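Local coordinates for protein transcriptional regulator of the TetR/AcrR family (Thermobifida fusca YX, PDB 3DCF) that probably binds operator DNA through an N-terminal helix-turn-helix motif and regulates transcription, as other dimeric repressors of the TetR family do, at residues A[89-92]-A[93-97]; A[112-115]-A[116-119]; A[202-205]-A[206-210]. All blocks are in the same frame, centred on the assembly; numbering follows the deposited sequence.

Interaction 1. Residues A[89-92]-A[93-97]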
# COMPACT_ATOMS: atom_id res chain seq x y z
N GLU A 89 -3.62 -20.44 -7.03
CA GLU A 89 -2.52 -20.74 -7.99
C GLU A 89 -1.23 -19.96 -7.72
O GLU A 89 -0.14 -20.52 -7.85
CB GLU A 89 -2.91 -20.50 -9.45
CG GLU A 89 -3.75 -21.60 -10.12
CD GLU A 89 -3.65 -21.57 -11.65
OE1 GLU A 89 -3.48 -20.47 -12.22
OE2 GLU A 89 -3.73 -22.65 -12.28
N ALA A 90 -1.38 -18.66 -7.41
CA ALA A 90 -0.24 -17.77 -7.06
C ALA A 90 0.54 -18.29 -5.85
O ALA A 90 1.77 -18.28 -5.84
CB ALA A 90 -0.72 -16.34 -6.80
N LEU A 91 -0.20 -18.77 -4.85
CA LEU A 91 0.38 -19.33 -3.64
C LEU A 91 1.10 -20.67 -3.90
O LEU A 91 2.11 -20.95 -3.24
CB LEU A 91 -0.69 -19.40 -2.54
CG LEU A 91 -0.34 -19.85 -1.12
CD1 LEU A 91 -1.21 -19.12 -0.09
CD2 LEU A 91 -0.44 -21.39 -1.01
N GLU A 92 0.62 -21.48 -4.86
CA GLU A 92 1.31 -22.75 -5.27
C GLU A 92 2.65 -22.46 -5.96
O GLU A 92 3.62 -23.17 -5.74
CB GLU A 92 0.45 -23.63 -6.18
CG GLU A 92 -0.68 -24.38 -5.47
CD GLU A 92 -1.45 -25.35 -6.38
OE1 GLU A 92 -0.90 -25.81 -7.42
OE2 GLU A 92 -2.61 -25.67 -6.05
N ARG A 93 2.66 -21.44 -6.83
CA ARG A 93 3.90 -20.97 -7.48
C ARG A 93 4.88 -20.37 -6.47
O ARG A 93 6.08 -20.43 -6.69
CB ARG A 93 3.60 -19.96 -8.58
CG ARG A 93 2.80 -20.56 -9.73
CD ARG A 93 2.76 -19.66 -10.95
NE ARG A 93 2.23 -18.33 -10.66
CZ ARG A 93 0.94 -17.97 -10.58
NH1 ARG A 93 -0.05 -18.85 -10.76
NH2 ARG A 93 0.64 -16.70 -10.30
N PHE A 94 4.35 -19.83 -5.37
CA PHE A 94 5.16 -19.26 -4.28
C PHE A 94 5.84 -20.39 -3.46
O PHE A 94 7.07 -20.35 -3.24
CB PHE A 94 4.28 -18.37 -3.37
CG PHE A 94 5.02 -17.24 -2.73
CD1 PHE A 94 5.35 -16.11 -3.48
CD2 PHE A 94 5.34 -17.27 -1.37
CE1 PHE A 94 6.02 -15.02 -2.89
CE2 PHE A 94 6.03 -16.18 -0.77
CZ PHE A 94 6.36 -15.05 -1.54
N HIS A 95 5.05 -21.39 -3.04
CA HIS A 95 5.57 -22.58 -2.30
C HIS A 95 6.66 -23.36 -3.05
O HIS A 95 7.67 -23.73 -2.44
CB HIS A 95 4.44 -23.58 -1.93
CG HIS A 95 3.76 -23.30 -0.62
ND1 HIS A 95 2.50 -22.75 -0.54
CD2 HIS A 95 4.17 -23.51 0.65
CE1 HIS A 95 2.16 -22.62 0.73
NE2 HIS A 95 3.16 -23.07 1.48
N ALA A 96 6.42 -23.60 -4.35
CA ALA A 96 7.34 -24.32 -5.24
C ALA A 96 8.75 -23.69 -5.27
O ALA A 96 9.74 -24.40 -5.15
CB ALA A 96 6.77 -24.39 -6.66
N ILE A 97 8.80 -22.36 -5.39
CA ILE A 97 10.06 -21.58 -5.39
C ILE A 97 10.73 -21.63 -4.01
O ILE A 97 11.93 -21.86 -3.94
CB ILE A 97 9.83 -20.09 -5.81
CG1 ILE A 97 9.34 -20.00 -7.26
CG2 ILE A 97 11.12 -19.28 -5.68
CD1 ILE A 97 8.84 -18.61 -7.66

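Interaction 2. Residues A[112-115]-A[116-119]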
# COMPACT_ATOMS: atom_id res chain seq x y z
N LEU A 112 10.28 -12.51 -5.04
CA LEU A 112 9.92 -11.10 -5.31
C LEU A 112 9.61 -10.80 -6.79
O LEU A 112 8.69 -10.03 -7.09
CB LEU A 112 11.02 -10.15 -4.80
CG LEU A 112 11.15 -10.06 -3.27
CD1 LEU A 112 12.43 -9.29 -2.85
CD2 LEU A 112 9.89 -9.43 -2.62
N VAL A 113 10.40 -11.39 -7.70
CA VAL A 113 10.19 -11.26 -9.16
C VAL A 113 8.84 -11.89 -9.54
O VAL A 113 8.08 -11.33 -10.32
CB VAL A 113 11.30 -11.97 -9.99
CG1 VAL A 113 10.96 -11.93 -11.50
CG2 VAL A 113 12.68 -11.36 -9.72
N GLU A 114 8.58 -13.07 -8.97
CA GLU A 114 7.32 -13.80 -9.17
C GLU A 114 6.12 -13.04 -8.60
O GLU A 114 5.10 -12.92 -9.27
CB GLU A 114 7.41 -15.20 -8.52
CG GLU A 114 6.13 -16.05 -8.51
CD GLU A 114 5.48 -16.15 -9.88
OE1 GLU A 114 6.16 -16.47 -10.87
OE2 GLU A 114 4.27 -15.87 -9.97
N HIS A 115 6.26 -12.53 -7.37
CA HIS A 115 5.19 -11.80 -6.67
C HIS A 115 4.79 -10.51 -7.40
O HIS A 115 3.60 -10.27 -7.62
CB HIS A 115 5.59 -11.51 -5.21
CG HIS A 115 4.50 -10.88 -4.40
ND1 HIS A 115 3.36 -11.57 -4.02
CD2 HIS A 115 4.38 -9.64 -3.87
CE1 HIS A 115 2.58 -10.77 -3.32
NE2 HIS A 115 3.17 -9.60 -3.21
N THR A 116 5.79 -9.73 -7.82
CA THR A 116 5.57 -8.48 -8.57
C THR A 116 4.96 -8.74 -9.95
O THR A 116 4.06 -8.00 -10.35
CB THR A 116 6.88 -7.68 -8.73
OG1 THR A 116 7.58 -7.67 -7.48
CG2 THR A 116 6.59 -6.25 -9.17
N ARG A 117 5.46 -9.76 -10.66
CA ARG A 117 4.88 -10.21 -11.96
C ARG A 117 3.39 -10.53 -11.79
O ARG A 117 2.58 -10.12 -12.62
CB ARG A 117 5.58 -11.46 -12.54
CG ARG A 117 6.84 -11.23 -13.38
CD ARG A 117 7.27 -12.53 -14.12
NE ARG A 117 7.73 -13.60 -13.22
CZ ARG A 117 7.96 -14.89 -13.55
NH1 ARG A 117 7.73 -15.37 -14.79
NH2 ARG A 117 8.39 -15.74 -12.61
N THR A 118 3.06 -11.27 -10.73
CA THR A 118 1.67 -11.63 -10.43
C THR A 118 0.81 -10.40 -10.13
O THR A 118 -0.36 -10.39 -10.52
CB THR A 118 1.58 -12.64 -9.26
OG1 THR A 118 2.46 -13.73 -9.52
CG2 THR A 118 0.14 -13.18 -9.08
N ILE A 119 1.38 -9.40 -9.44
CA ILE A 119 0.66 -8.14 -9.13
C ILE A 119 0.29 -7.38 -10.43
O ILE A 119 -0.89 -7.06 -10.65
CB ILE A 119 1.44 -7.16 -8.17
CG1 ILE A 119 1.73 -7.77 -6.78
CG2 ILE A 119 0.66 -5.87 -7.95
CD1 ILE A 119 0.54 -8.25 -6.01

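Interaction 3. Residues A[202-205]-A[206-210]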
# COMPACT_ATOMS: atom_id res chain seq x y z
N VAL A 202 9.61 -2.70 -15.11
CA VAL A 202 9.21 -2.33 -13.75
C VAL A 202 9.56 -3.45 -12.73
O VAL A 202 10.02 -3.14 -11.64
CB VAL A 202 7.70 -1.96 -13.66
CG1 VAL A 202 7.29 -1.64 -12.21
CG2 VAL A 202 7.39 -0.77 -14.57
N VAL A 203 9.35 -4.72 -13.10
CA VAL A 203 9.71 -5.86 -12.24
C VAL A 203 11.23 -5.95 -12.02
O VAL A 203 11.69 -6.12 -10.88
CB VAL A 203 9.18 -7.21 -12.81
CG1 VAL A 203 9.71 -8.41 -12.00
CG2 VAL A 203 7.63 -7.20 -12.86
N GLU A 204 11.99 -5.80 -13.10
CA GLU A 204 13.46 -5.86 -13.07
C GLU A 204 14.07 -4.76 -12.20
O GLU A 204 14.93 -5.04 -11.36
CB GLU A 204 14.03 -5.78 -14.50
CG GLU A 204 15.50 -6.17 -14.68
CD GLU A 204 16.51 -5.15 -14.19
OE1 GLU A 204 16.33 -3.94 -14.46
OE2 GLU A 204 17.50 -5.57 -13.54
N GLN A 205 13.61 -3.52 -12.40
CA GLN A 205 14.12 -2.35 -11.65
C GLN A 205 13.75 -2.36 -10.15
O GLN A 205 14.61 -2.08 -9.31
CB GLN A 205 13.68 -1.04 -12.32
CG GLN A 205 14.37 -0.79 -13.65
CD GLN A 205 13.98 0.53 -14.33
OE1 GLN A 205 13.48 1.46 -13.70
NE2 GLN A 205 14.24 0.60 -15.62
N ILE A 206 12.49 -2.72 -9.84
CA ILE A 206 12.02 -2.86 -8.45
C ILE A 206 12.85 -3.92 -7.71
O ILE A 206 13.36 -3.65 -6.63
CB ILE A 206 10.50 -3.21 -8.36
CG1 ILE A 206 9.66 -1.98 -8.71
CG2 ILE A 206 10.11 -3.69 -6.94
CD1 ILE A 206 8.16 -2.28 -8.84
N THR A 207 12.99 -5.11 -8.31
CA THR A 207 13.78 -6.21 -7.71
C THR A 207 15.30 -5.88 -7.62
O THR A 207 15.99 -6.34 -6.69
CB THR A 207 13.52 -7.58 -8.39
OG1 THR A 207 13.90 -7.52 -9.77
CG2 THR A 207 12.04 -7.98 -8.27
N ARG A 208 15.82 -5.10 -8.56
CA ARG A 208 17.22 -4.63 -8.52
C ARG A 208 17.41 -3.54 -7.44
O ARG A 208 18.47 -3.48 -6.81
CB ARG A 208 17.68 -4.13 -9.90
CG ARG A 208 19.18 -3.76 -9.99
CD ARG A 208 19.71 -3.89 -11.44
NE ARG A 208 18.99 -3.04 -12.40
CZ ARG A 208 19.26 -1.76 -12.68
NH1 ARG A 208 20.25 -1.08 -12.09
NH2 ARG A 208 18.49 -1.13 -13.58
N LEU A 209 16.39 -2.70 -7.24
CA LEU A 209 16.42 -1.64 -6.22
C LEU A 209 16.44 -2.25 -4.82
O LEU A 209 17.31 -1.92 -4.01
CB LEU A 209 15.23 -0.69 -6.38
CG LEU A 209 15.17 0.56 -5.50
CD1 LEU A 209 16.35 1.49 -5.75
CD2 LEU A 209 13.88 1.27 -5.76
N LEU A 210 15.51 -3.17 -4.54
CA LEU A 210 15.39 -3.82 -3.22
C LEU A 210 16.62 -4.69 -2.83
O LEU A 210 16.98 -4.74 -1.66
CB LEU A 210 14.10 -4.66 -3.14
CG LEU A 210 12.76 -3.91 -3.34
CD1 LEU A 210 11.56 -4.89 -3.49
CD2 LEU A 210 12.50 -2.88 -2.25

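Interaction 1. Residues A[89-92]-A[93-97]
On the long helix 75-98, part of the all-helical bundle of a TetR-family regulator, L91 and H95 form an i to i+4 pair, their side chains side by side and pointing the same way. The main-chain bond H95 N to L91 O is 3.0 Å long. H95 ND1 also donates to L91 O, at 3.3 Å and with a bent N-H...O angle of 136°, arriving from above the carbonyl plane and from the opposite face to H95 N. Two donors of one residue therefore grip a single oxygen and limit the rotation of the imidazole, whose edge is met in plane by methyl CD2 of L91, 3.3 Å from ND1. On another side of the helix, R93 folds back over the preceding turn. Its chain bends at chi3 (-56°) and lays one guanidinium face on A90, with NH2 3.5 Å from A90 CA. Its NE is paired with E114 of helix 104-121, whereas E89 OE1 stays 4.1 Å from R93 NH1, beyond a salt bridge. The helix packs against two others: A90, L91 and H95 touch helix 138-164, where Y151 makes an edge-to-face contact with F94, while R93, F94 and I97 meet helix 104-121.

Interaction 2. Residues A[112-115]-A[116-119]
T116 and T118 both turn their hydroxyls back onto the preceding helical turn, the hydrogen-bonding habit of threonine inside an α-helix. T116 OG1 donates to L112 O at 2.6 Å, and T118 OG1 to E114 O at 2.8 Å. In each case OG1 is anti to the carbonyl carbon (chi1 -44° for T116, -51° for T118), which leaves it beside the backbone N, within bonding distance of the i-4 carbonyl oxygen. Each of these oxygens also takes the regular main-chain N-H of the same threonine, the two donors coming from opposite faces of the carbonyl plane, so both hydroxyls have their hydrogen-bond acceptor within the helix itself.

The charged pair is E114 and R117. The glutamate chain bends at chi2 (50°), and OE1 comes to 2.9 Å from R117 NH2, well out of the guanidinium plane; the bridge rests on charge, since no N-H points at the oxygen. The side chains cross at about a right angle. The other carboxylate oxygen of E114, OE2, forms a salt bridge with R93 of helix 75-98, so this buried carboxylate serves two arginines.

Van der Waals contact is lighter: I119 lies over one face of the H115 ring, its CD1 4.1 Å from NE2, and Y151 of helix 138-164 meets the same ring edge-to-face.

Helix 104-121 also packs against helices 75-98, 173-185 and 199-212, and L112 touches Y214 of the second subunit: an interior helix of the all-helical C-terminal domain of a TetR-family regulator.

Interaction 3. Residues A[202-205]-A[206-210]
E204 and R208, one helical turn apart, form the salt bridge of this stretch. R208 NE donates to the syn lone pair of E204 OE2, 3.1 Å away, with an N-H...O angle of 139°; a weak second bond reaches OE1 at 3.5 Å. Carboxylate and guanidinium planes are only 14° apart, so the acid meets the edge of the guanidinium nearly coplanar with it. Bends at chi2 of E204 and chi3 of R208 (59°) bring the two ends together. Further round the helix, T207 OG1 lies between two carbonyls, 2.8 Å from V203 O and 3.1 Å from E204 O, and its single proton can serve either. The apolar side belongs to V202 and I206, which run side by side with CG1 of V202 3.5 Å from CD1 of I206. Beyond this shell lies the dimer interface, to which C-terminal helices commonly contribute in TetR-family regulators: Q205 OE1 accepts from D172 N of the second subunit, and R208 NH1 makes a weak hydrogen bond to D170 O of that subunit. Within its own chain, helix 199-212 rests on helix 104-121 through V203 and T207, on helix 173-185 through L210 and on helix 187-190 through V202 and I206.

The three contacts lie on three helices of one bundle. Interactions 1 and 2, with centres about 11 Å apart, meet directly: R93 NE and E114 OE2 form a salt bridge of 3.3 Å, and I97 CD1 packs on E114 CB. Interactions 2 and 3 lie about 10 Å apart, centre to centre, and join by packing, with V113 CG2 3.7 Å from T207 CG2. Interactions 1 and 3 remain about 11 Å apart at their nearest atoms. The helix of interaction 2 thus touches both of the others, with a salt bridge as well as packing toward 89-97 and packing toward 202-210, while interaction 3 meets the second subunit most extensively.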